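Local coordinates for 3-phosphoshikimate 1-carboxyvinyltransferase (Streptomyces sviceus, PDB 7M0O), which probably catalyses transfer of the enolpyruvyl group of phosphoenolpyruvate to the 5-hydroxyl of shikimate 3-phosphate, releasing phosphate on the pathway to chorismate, at residues G143-L148 and G170-V175; L163-R168 and F205-G210. All blocks are in the same frame, centred on the assembly; numbering follows the deposited sequence.

Interaction 1 of 2, residues G143-L148 and G170-V175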
# COMPACT_ATOMS: atom_id res chain seq x y z
N GLY A 143 -20.08 -11.24 -17.66
CA GLY A 143 -18.78 -10.85 -18.13
C GLY A 143 -18.83 -10.10 -19.45
O GLY A 143 -19.85 -9.53 -19.85
N GLY A 144 -17.70 -10.11 -20.14
CA GLY A 144 -17.58 -9.37 -21.39
C GLY A 144 -16.93 -8.01 -21.25
O GLY A 144 -16.15 -7.78 -20.32
N GLU A 145 -17.24 -7.08 -22.16
CA GLU A 145 -16.60 -5.77 -22.16
C GLU A 145 -17.19 -4.85 -21.10
O GLU A 145 -18.37 -4.94 -20.76
CB GLU A 145 -16.73 -5.11 -23.53
CG GLU A 145 -15.88 -5.72 -24.62
CD GLU A 145 -15.99 -4.97 -25.93
OE1 GLU A 145 -17.09 -4.44 -26.22
OE2 GLU A 145 -14.99 -4.90 -26.67
N VAL A 146 -16.34 -3.97 -20.56
CA VAL A 146 -16.78 -2.88 -19.70
C VAL A 146 -15.76 -1.75 -19.82
O VAL A 146 -14.57 -2.01 -19.99
CB VAL A 146 -16.98 -3.35 -18.25
CG1 VAL A 146 -15.68 -3.92 -17.67
CG2 VAL A 146 -17.59 -2.24 -17.37
N THR A 147 -16.23 -0.51 -19.76
CA THR A 147 -15.37 0.66 -19.82
C THR A 147 -15.42 1.36 -18.48
O THR A 147 -16.49 1.81 -18.05
CB THR A 147 -15.78 1.60 -20.96
OG1 THR A 147 -15.74 0.91 -22.21
CG2 THR A 147 -14.84 2.80 -21.02
N LEU A 148 -14.28 1.45 -17.80
CA LEU A 148 -14.21 2.06 -16.48
C LEU A 148 -13.71 3.49 -16.59
O LEU A 148 -12.74 3.76 -17.31
CB LEU A 148 -13.28 1.24 -15.57
CG LEU A 148 -12.91 1.89 -14.24
CD1 LEU A 148 -14.05 1.78 -13.25
CD2 LEU A 148 -11.69 1.22 -13.69
N GLY A 170 -15.38 -14.09 -18.32
CA GLY A 170 -14.22 -13.22 -18.20
C GLY A 170 -14.58 -11.77 -18.47
O GLY A 170 -15.71 -11.43 -18.83
N LEU A 171 -13.60 -10.89 -18.28
CA LEU A 171 -13.80 -9.47 -18.51
C LEU A 171 -12.80 -8.92 -19.52
O LEU A 171 -11.67 -9.42 -19.65
CB LEU A 171 -13.68 -8.67 -17.18
CG LEU A 171 -14.84 -8.89 -16.21
CD1 LEU A 171 -14.56 -8.10 -14.91
CD2 LEU A 171 -16.16 -8.45 -16.83
N ARG A 172 -13.24 -7.90 -20.24
CA ARG A 172 -12.38 -7.05 -21.06
C ARG A 172 -12.59 -5.62 -20.56
O ARG A 172 -13.55 -4.95 -20.97
CB ARG A 172 -12.71 -7.19 -22.55
CG ARG A 172 -12.24 -8.49 -23.19
CD ARG A 172 -12.53 -8.49 -24.70
NE ARG A 172 -11.67 -7.54 -25.42
CZ ARG A 172 -10.53 -7.88 -26.03
NH1 ARG A 172 -10.10 -9.13 -26.00
NH2 ARG A 172 -9.83 -6.95 -26.67
N ILE A 173 -11.71 -5.16 -19.68
CA ILE A 173 -11.84 -3.87 -19.00
C ILE A 173 -11.08 -2.81 -19.78
O ILE A 173 -9.84 -2.83 -19.83
CB ILE A 173 -11.32 -3.95 -17.55
CG1 ILE A 173 -12.00 -5.11 -16.81
CG2 ILE A 173 -11.52 -2.61 -16.84
CD1 ILE A 173 -11.25 -5.60 -15.54
N ARG A 174 -11.81 -1.84 -20.34
CA ARG A 174 -11.21 -0.73 -21.07
C ARG A 174 -10.99 0.46 -20.14
O ARG A 174 -11.93 0.92 -19.48
CB ARG A 174 -12.10 -0.36 -22.26
CG ARG A 174 -11.53 0.74 -23.15
CD ARG A 174 -12.36 0.91 -24.43
NE ARG A 174 -11.93 -0.01 -25.49
CZ ARG A 174 -12.70 -0.94 -26.05
NH1 ARG A 174 -13.97 -1.08 -25.67
NH2 ARG A 174 -12.21 -1.73 -26.99
N VAL A 175 -9.75 0.93 -20.07
CA VAL A 175 -9.43 2.17 -19.36
C VAL A 175 -8.69 3.13 -20.29
O VAL A 175 -9.19 3.49 -21.36
CB VAL A 175 -8.57 1.91 -18.11
CG1 VAL A 175 -8.46 3.18 -17.30
CG2 VAL A 175 -9.14 0.76 -17.28
O HOH W 1 -12.71 -4.60 -25.53
O HOH W 2 -14.82 -2.61 -28.37
O HOH W 3 -15.56 -1.38 -23.51

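Interaction 2 of 2, residues L163-R168 and F205-G210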
# COMPACT_ATOMS: atom_id res chain seq x y z
N LEU A 163 -12.55 -9.06 -9.85
CA LEU A 163 -13.83 -9.68 -10.17
C LEU A 163 -13.75 -10.61 -11.39
O LEU A 163 -14.48 -11.62 -11.45
CB LEU A 163 -14.88 -8.58 -10.41
CG LEU A 163 -16.25 -8.97 -10.98
CD1 LEU A 163 -17.06 -9.71 -9.96
CD2 LEU A 163 -17.01 -7.73 -11.45
N GLY A 164 -12.90 -10.28 -12.36
CA GLY A 164 -12.89 -10.94 -13.65
C GLY A 164 -13.01 -12.45 -13.65
O GLY A 164 -13.86 -13.00 -14.36
N PRO A 165 -12.16 -13.16 -12.91
CA PRO A 165 -12.22 -14.64 -12.94
C PRO A 165 -13.46 -15.22 -12.28
O PRO A 165 -13.73 -16.41 -12.46
CB PRO A 165 -10.94 -15.06 -12.20
CG PRO A 165 -10.03 -13.82 -12.24
CD PRO A 165 -11.01 -12.67 -12.13
N LEU A 166 -14.23 -14.43 -11.52
CA LEU A 166 -15.50 -14.89 -10.99
C LEU A 166 -16.64 -14.77 -11.99
O LEU A 166 -17.71 -15.33 -11.74
CB LEU A 166 -15.87 -14.11 -9.72
CG LEU A 166 -14.70 -13.98 -8.75
CD1 LEU A 166 -15.13 -13.20 -7.49
CD2 LEU A 166 -14.16 -15.34 -8.36
N THR A 167 -16.44 -14.05 -13.08
CA THR A 167 -17.49 -13.88 -14.08
C THR A 167 -17.58 -15.13 -14.95
O THR A 167 -16.66 -15.97 -15.00
CB THR A 167 -17.23 -12.65 -14.94
OG1 THR A 167 -16.14 -12.93 -15.84
CG2 THR A 167 -16.89 -11.45 -14.07
N ARG A 168 -18.71 -15.26 -15.65
CA ARG A 168 -18.92 -16.48 -16.42
C ARG A 168 -18.08 -16.51 -17.69
O ARG A 168 -17.64 -17.58 -18.11
CB ARG A 168 -20.41 -16.63 -16.73
CG ARG A 168 -21.24 -16.64 -15.46
CD ARG A 168 -22.68 -17.07 -15.70
NE ARG A 168 -23.56 -15.96 -16.07
CZ ARG A 168 -24.24 -15.19 -15.22
NH1 ARG A 168 -24.15 -15.38 -13.91
NH2 ARG A 168 -25.02 -14.23 -15.69
N PHE A 205 -7.65 -4.53 -20.36
CA PHE A 205 -7.18 -5.66 -19.58
C PHE A 205 -8.09 -6.85 -19.85
O PHE A 205 -9.32 -6.74 -19.73
CB PHE A 205 -7.17 -5.33 -18.08
CG PHE A 205 -6.24 -4.19 -17.69
CD1 PHE A 205 -4.98 -4.45 -17.19
CD2 PHE A 205 -6.66 -2.88 -17.80
CE1 PHE A 205 -4.14 -3.42 -16.81
CE2 PHE A 205 -5.83 -1.83 -17.43
CZ PHE A 205 -4.56 -2.10 -16.93
N VAL A 206 -7.49 -7.98 -20.22
CA VAL A 206 -8.22 -9.16 -20.68
C VAL A 206 -8.08 -10.23 -19.61
O VAL A 206 -7.03 -10.88 -19.48
CB VAL A 206 -7.69 -9.64 -22.04
CG1 VAL A 206 -8.38 -10.92 -22.45
CG2 VAL A 206 -7.88 -8.55 -23.08
N VAL A 207 -9.13 -10.42 -18.82
CA VAL A 207 -9.10 -11.28 -17.64
C VAL A 207 -9.93 -12.52 -17.94
O VAL A 207 -11.12 -12.39 -18.27
CB VAL A 207 -9.65 -10.55 -16.39
CG1 VAL A 207 -9.43 -11.43 -15.15
CG2 VAL A 207 -8.98 -9.19 -16.23
N PRO A 208 -9.37 -13.72 -17.78
CA PRO A 208 -10.07 -14.94 -18.16
C PRO A 208 -11.03 -15.41 -17.08
O PRO A 208 -10.89 -15.05 -15.90
CB PRO A 208 -8.92 -15.94 -18.36
CG PRO A 208 -7.89 -15.50 -17.37
CD PRO A 208 -7.99 -13.99 -17.32
N PRO A 209 -12.05 -16.19 -17.46
CA PRO A 209 -12.91 -16.84 -16.46
C PRO A 209 -12.19 -18.03 -15.85
O PRO A 209 -11.04 -18.34 -16.19
CB PRO A 209 -14.13 -17.28 -17.29
CG PRO A 209 -13.52 -17.59 -18.63
CD PRO A 209 -12.42 -16.55 -18.83
N GLY A 210 -12.89 -18.71 -14.95
CA GLY A 210 -12.40 -19.95 -14.38
C GLY A 210 -11.97 -19.89 -12.93
O GLY A 210 -11.61 -20.93 -12.37
O HOH W 4 -15.53 -18.17 -14.09

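Interaction 1 of 2, residues G143-L148 and G170-V175
Leu171 leans over the low ground left by two glycines: its CD2 lies 3.6 Å from Gly144 O and 3.8 Å from Gly143 CA, taking the place beside two residues that carry no side chain. Further along the same face, Val146 and Ile173 stand side by side. Val146 CG1 is lodged between its own backbone N and carbonyl carbon (chi1 59°) and meets Ile173 CG1 at 4.0 Å. Leu148 extends the ridge, its CB beside Ile173 CG2 and its CD2 near Val175 CG2. Leu157 of helix 155-163 packs against Leu148, Ile173 and Val175, while Ala115 of helix 110-118 covers Val146.

The opposite face is polar. Glu145 and Arg172 run alongside each other, with Glu145 CG 4.1 Å from Arg172 CB and their carboxylate and guanidinium planes 46° apart. Glu145 OE2 does not reach either arginine directly; it accepts from two waters, at 2.6 Å from water 1 and 2.9 Å from water 2, which pass the link on to Arg172 NE and Arg174 NH2. Arg174 turns its guanidinium 81° from the carboxylate plane and crosses Thr147, whose OG1 lies beside Arg174 CB and CD and at the edge of its guanidinium.

Between the two faces, five backbone hydrogen bonds join the strands, from Gly144 N to Gly170 O (2.7 Å) through to Leu148 N to Arg174 O. This is parallel beta pairing, with a greasy face turned to the helices and a hydrated charged face outward, formed by the two strands of the beta-alpha-beta unit that helix 155-163 connects in this EPSP synthase.

Interaction 2 of 2, residues L163-R168 and F205-G210
Pro165 lays its ring across Val207, its carbons divided between a carbonyl and a methyl. CB lies 3.7 Å from Pro208 O. CG comes next, 3.8 Å from Val207 CG1, and CD presses closest on that same methyl at 3.6 Å. Val207 CG1 is anti to its backbone N (chi1 -173°), and it also touches Gly164 CA at 3.8 Å, so one methyl fills the notch between glycine and proline ring. Pro165 CA directs its C-H at Pro208 O (3.3 Å), a carbonyl that this contact buries and that has no conventional hydrogen-bond partner in the model.

Pro209 fits the other end of the turn: its CB rests 3.6 Å from Arg168 O and close to Thr167 O. Water 4 bridges the two segments, donating to Pro165 O and to Thr167 O (2.6 Å) while accepting from Gly210 N. The turn itself is tied by Gly164 O, which receives both the backbone N and the OG1 of Thr167, the latter at 2.7 Å in the carbonyl plane. The arrangement is a short 3-10 turn, following helix 155-163, seated by proline and valine packing and one bridging water on the end of strand 204-207.

Interactions 1 and 2 have centres 9 Å apart and both reach one mixed four-stranded sheet, ordered 144-147, 171-174, 204-207, 199-201. Their segments alternate along the chain: 143-148, 163-168, 170-175, then 205-210. Strand 171-174, a partner in interaction 1, lies between 144-147 and 204-207 and so joins the two contacts, parallel to the first and antiparallel to the second, with probable hydrogen bonds from Phe205 N to Ile173 O and from Val207 N to Leu171 O. Leu171 CD1 also packs on Gly164 CA, 3.5 Å away. The turn of interaction 2 thus sits where the chain leaves helix 155-163 and enters the sheet. The same strand order recurs in two further sheets, in keeping with the repeated architecture of EPSP synthases.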